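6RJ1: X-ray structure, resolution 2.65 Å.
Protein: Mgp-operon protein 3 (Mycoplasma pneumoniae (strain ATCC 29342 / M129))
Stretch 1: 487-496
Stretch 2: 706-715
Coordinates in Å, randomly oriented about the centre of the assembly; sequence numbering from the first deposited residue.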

# COMPACT_ATOMS: atom_id res chain seq x y z
N SER A 487 15.54 -20.61 -8.55
CA SER A 487 14.65 -19.50 -8.89
C SER A 487 13.22 -19.82 -8.43
O SER A 487 12.93 -20.95 -8.03
CB SER A 487 14.70 -19.21 -10.39
OG SER A 487 13.49 -19.50 -11.09
N GLY A 488 12.34 -18.83 -8.51
CA GLY A 488 10.94 -18.97 -8.14
C GLY A 488 10.09 -17.87 -8.71
O GLY A 488 10.44 -16.70 -8.60
N LYS A 489 8.97 -18.25 -9.35
CA LYS A 489 8.00 -17.32 -9.94
C LYS A 489 7.17 -16.70 -8.83
O LYS A 489 6.99 -17.33 -7.77
CB LYS A 489 7.06 -18.03 -10.92
CG LYS A 489 7.71 -18.48 -12.22
CD LYS A 489 6.82 -19.46 -12.96
CE LYS A 489 7.50 -19.97 -14.20
NZ LYS A 489 6.58 -20.77 -15.04
N ALA A 490 6.67 -15.48 -9.06
CA ALA A 490 5.83 -14.77 -8.10
C ALA A 490 4.39 -15.29 -8.18
O ALA A 490 3.97 -15.87 -9.19
CB ALA A 490 5.86 -13.28 -8.40
N THR A 491 3.63 -15.07 -7.10
CA THR A 491 2.21 -15.39 -6.98
C THR A 491 1.46 -14.08 -7.19
O THR A 491 1.82 -13.08 -6.59
CB THR A 491 1.89 -15.98 -5.60
OG1 THR A 491 2.84 -17.00 -5.27
CG2 THR A 491 0.46 -16.53 -5.51
N TRP A 492 0.42 -14.10 -8.03
CA TRP A 492 -0.42 -12.92 -8.29
C TRP A 492 -1.29 -12.62 -7.08
O TRP A 492 -1.88 -13.55 -6.52
CB TRP A 492 -1.33 -13.18 -9.49
CG TRP A 492 -0.60 -13.28 -10.80
CD1 TRP A 492 -0.24 -14.42 -11.45
CD2 TRP A 492 -0.18 -12.19 -11.62
NE1 TRP A 492 0.39 -14.11 -12.63
CE2 TRP A 492 0.44 -12.74 -12.76
CE3 TRP A 492 -0.28 -10.79 -11.52
CZ2 TRP A 492 0.96 -11.95 -13.79
CZ3 TRP A 492 0.25 -10.01 -12.53
CH2 TRP A 492 0.86 -10.59 -13.65
N TRP A 493 -1.43 -11.33 -6.72
CA TRP A 493 -2.33 -10.93 -5.63
C TRP A 493 -3.80 -11.17 -6.04
O TRP A 493 -4.61 -11.55 -5.20
CB TRP A 493 -2.12 -9.47 -5.23
CG TRP A 493 -1.02 -9.27 -4.22
CD1 TRP A 493 0.10 -8.51 -4.38
CD2 TRP A 493 -0.94 -9.83 -2.91
NE1 TRP A 493 0.87 -8.55 -3.24
CE2 TRP A 493 0.25 -9.35 -2.32
CE3 TRP A 493 -1.78 -10.68 -2.15
CZ2 TRP A 493 0.64 -9.72 -1.02
CZ3 TRP A 493 -1.40 -11.03 -0.87
CH2 TRP A 493 -0.19 -10.57 -0.32
N ALA A 494 -4.10 -10.99 -7.35
CA ALA A 494 -5.42 -11.21 -7.95
C ALA A 494 -5.86 -12.67 -7.86
O ALA A 494 -7.04 -12.96 -8.01
CB ALA A 494 -5.43 -10.74 -9.41
N LYS A 495 -4.90 -13.58 -7.65
CA LYS A 495 -5.14 -15.02 -7.50
C LYS A 495 -5.01 -15.44 -6.01
O LYS A 495 -5.05 -16.63 -5.70
CB LYS A 495 -4.20 -15.84 -8.40
CG LYS A 495 -4.64 -15.88 -9.85
CD LYS A 495 -3.58 -16.46 -10.78
CE LYS A 495 -3.59 -17.96 -10.85
NZ LYS A 495 -2.82 -18.47 -12.02
N THR A 496 -4.86 -14.44 -5.09
CA THR A 496 -4.78 -14.67 -3.65
C THR A 496 -6.00 -14.05 -3.00
O THR A 496 -6.07 -12.83 -2.79
CB THR A 496 -3.45 -14.19 -3.05
OG1 THR A 496 -2.36 -14.68 -3.83
CG2 THR A 496 -3.28 -14.63 -1.61
N SER A 706 0.67 -23.19 -0.67
CA SER A 706 -0.34 -23.08 -1.71
C SER A 706 0.00 -21.94 -2.66
O SER A 706 -0.21 -22.09 -3.86
CB SER A 706 -1.72 -22.86 -1.09
OG SER A 706 -2.10 -24.02 -0.38
N ALA A 707 0.57 -20.84 -2.13
CA ALA A 707 0.99 -19.68 -2.92
C ALA A 707 2.19 -20.03 -3.80
O ALA A 707 2.24 -19.57 -4.95
CB ALA A 707 1.32 -18.52 -2.00
N ARG A 708 3.12 -20.87 -3.30
CA ARG A 708 4.29 -21.33 -4.06
C ARG A 708 3.84 -22.27 -5.18
O ARG A 708 4.30 -22.12 -6.31
CB ARG A 708 5.33 -22.00 -3.13
CG ARG A 708 6.40 -22.80 -3.87
CD ARG A 708 7.79 -22.62 -3.31
NE ARG A 708 8.03 -23.46 -2.15
CZ ARG A 708 9.06 -24.29 -2.03
NH1 ARG A 708 9.95 -24.41 -3.01
NH2 ARG A 708 9.21 -25.01 -0.92
N GLU A 709 2.92 -23.21 -4.86
CA GLU A 709 2.36 -24.17 -5.80
C GLU A 709 1.56 -23.47 -6.90
O GLU A 709 1.73 -23.80 -8.07
CB GLU A 709 1.51 -25.23 -5.07
CG GLU A 709 2.34 -26.28 -4.36
CD GLU A 709 1.63 -27.22 -3.40
OE1 GLU A 709 0.40 -27.07 -3.19
OE2 GLU A 709 2.32 -28.11 -2.84
N ASN A 710 0.74 -22.47 -6.52
CA ASN A 710 -0.05 -21.65 -7.44
C ASN A 710 0.86 -20.87 -8.41
O ASN A 710 0.49 -20.69 -9.57
CB ASN A 710 -0.97 -20.70 -6.67
CG ASN A 710 -1.79 -19.76 -7.50
OD1 ASN A 710 -2.87 -20.08 -7.98
ND2 ASN A 710 -1.32 -18.55 -7.64
N ALA A 711 2.03 -20.41 -7.93
CA ALA A 711 3.01 -19.68 -8.73
C ALA A 711 3.72 -20.59 -9.74
O ALA A 711 3.97 -20.18 -10.88
CB ALA A 711 4.02 -19.01 -7.83
N GLN A 712 4.04 -21.83 -9.32
CA GLN A 712 4.77 -22.83 -10.12
C GLN A 712 3.92 -23.51 -11.20
O GLN A 712 4.49 -24.15 -12.09
CB GLN A 712 5.44 -23.87 -9.20
CG GLN A 712 6.96 -23.68 -9.03
CD GLN A 712 7.40 -22.33 -8.46
OE1 GLN A 712 8.00 -21.50 -9.16
NE2 GLN A 712 7.13 -22.09 -7.18
N SER A 713 2.59 -23.35 -11.15
CA SER A 713 1.65 -23.91 -12.12
C SER A 713 1.80 -23.18 -13.46
O SER A 713 1.77 -21.94 -13.51
CB SER A 713 0.22 -23.81 -11.61
OG SER A 713 -0.69 -24.47 -12.48
N THR A 714 1.98 -23.96 -14.55
CA THR A 714 2.16 -23.47 -15.92
C THR A 714 0.90 -23.66 -16.74
O THR A 714 0.66 -24.74 -17.26
CB THR A 714 3.41 -24.07 -16.57
OG1 THR A 714 3.51 -25.47 -16.27
CG2 THR A 714 4.68 -23.36 -16.15
N SER A 715 0.11 -22.58 -16.86
CA SER A 715 -1.17 -22.46 -17.59
C SER A 715 -2.16 -23.57 -17.21
O SER A 715 -2.95 -23.39 -16.27
CB SER A 715 -0.94 -22.36 -19.10
OG SER A 715 -2.15 -22.13 -19.80

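The strand around Gly-488 runs almost at right angles (87°) to the helix that carries Ala-707 and Ala-711, and the two stretches bury 435 Å² between them. The nearest pair of CA atoms is Thr-491 CA and Ala-711 CA, 4.7 Å apart. Ala-711 suits this spot: its CB lies 3.4 Å from both Lys-489 O and Ala-490 O, leaving little room between helix and strand. Thr-491, buried, points toward the helix with chi1 m (-48°). This rotamer places OG1 2.7 Å from Ala-707 O, to which it donates a hydrogen bond; the same carbonyl accepts the helical bond from Ala-711 N (3.1 Å), so the hydroxyl joins the helix without displacing its backbone pairing. The threonine's methyl CG2 meanwhile packs against the side chain of Asn-710, which points toward stretch 1 with chi1 t. Gln-712 starts away from the strand, but chi2 p (59°) helps fold its end back, and OE1 accepts a weak, nearly straight hydrogen bond from Lys-489 N (3.4 Å, 166°). Lys-489 leaves with chi1 m and then runs fully extended, chi2 to chi4 all t, carrying NZ to 3.4 Å from Thr-714 CG2, a contact without a polar partner. Lys-495 instead bends at chi3 (p, 85°); its aliphatic part covers Asn-710, while NZ is hydrogen-bonded elsewhere in the structure.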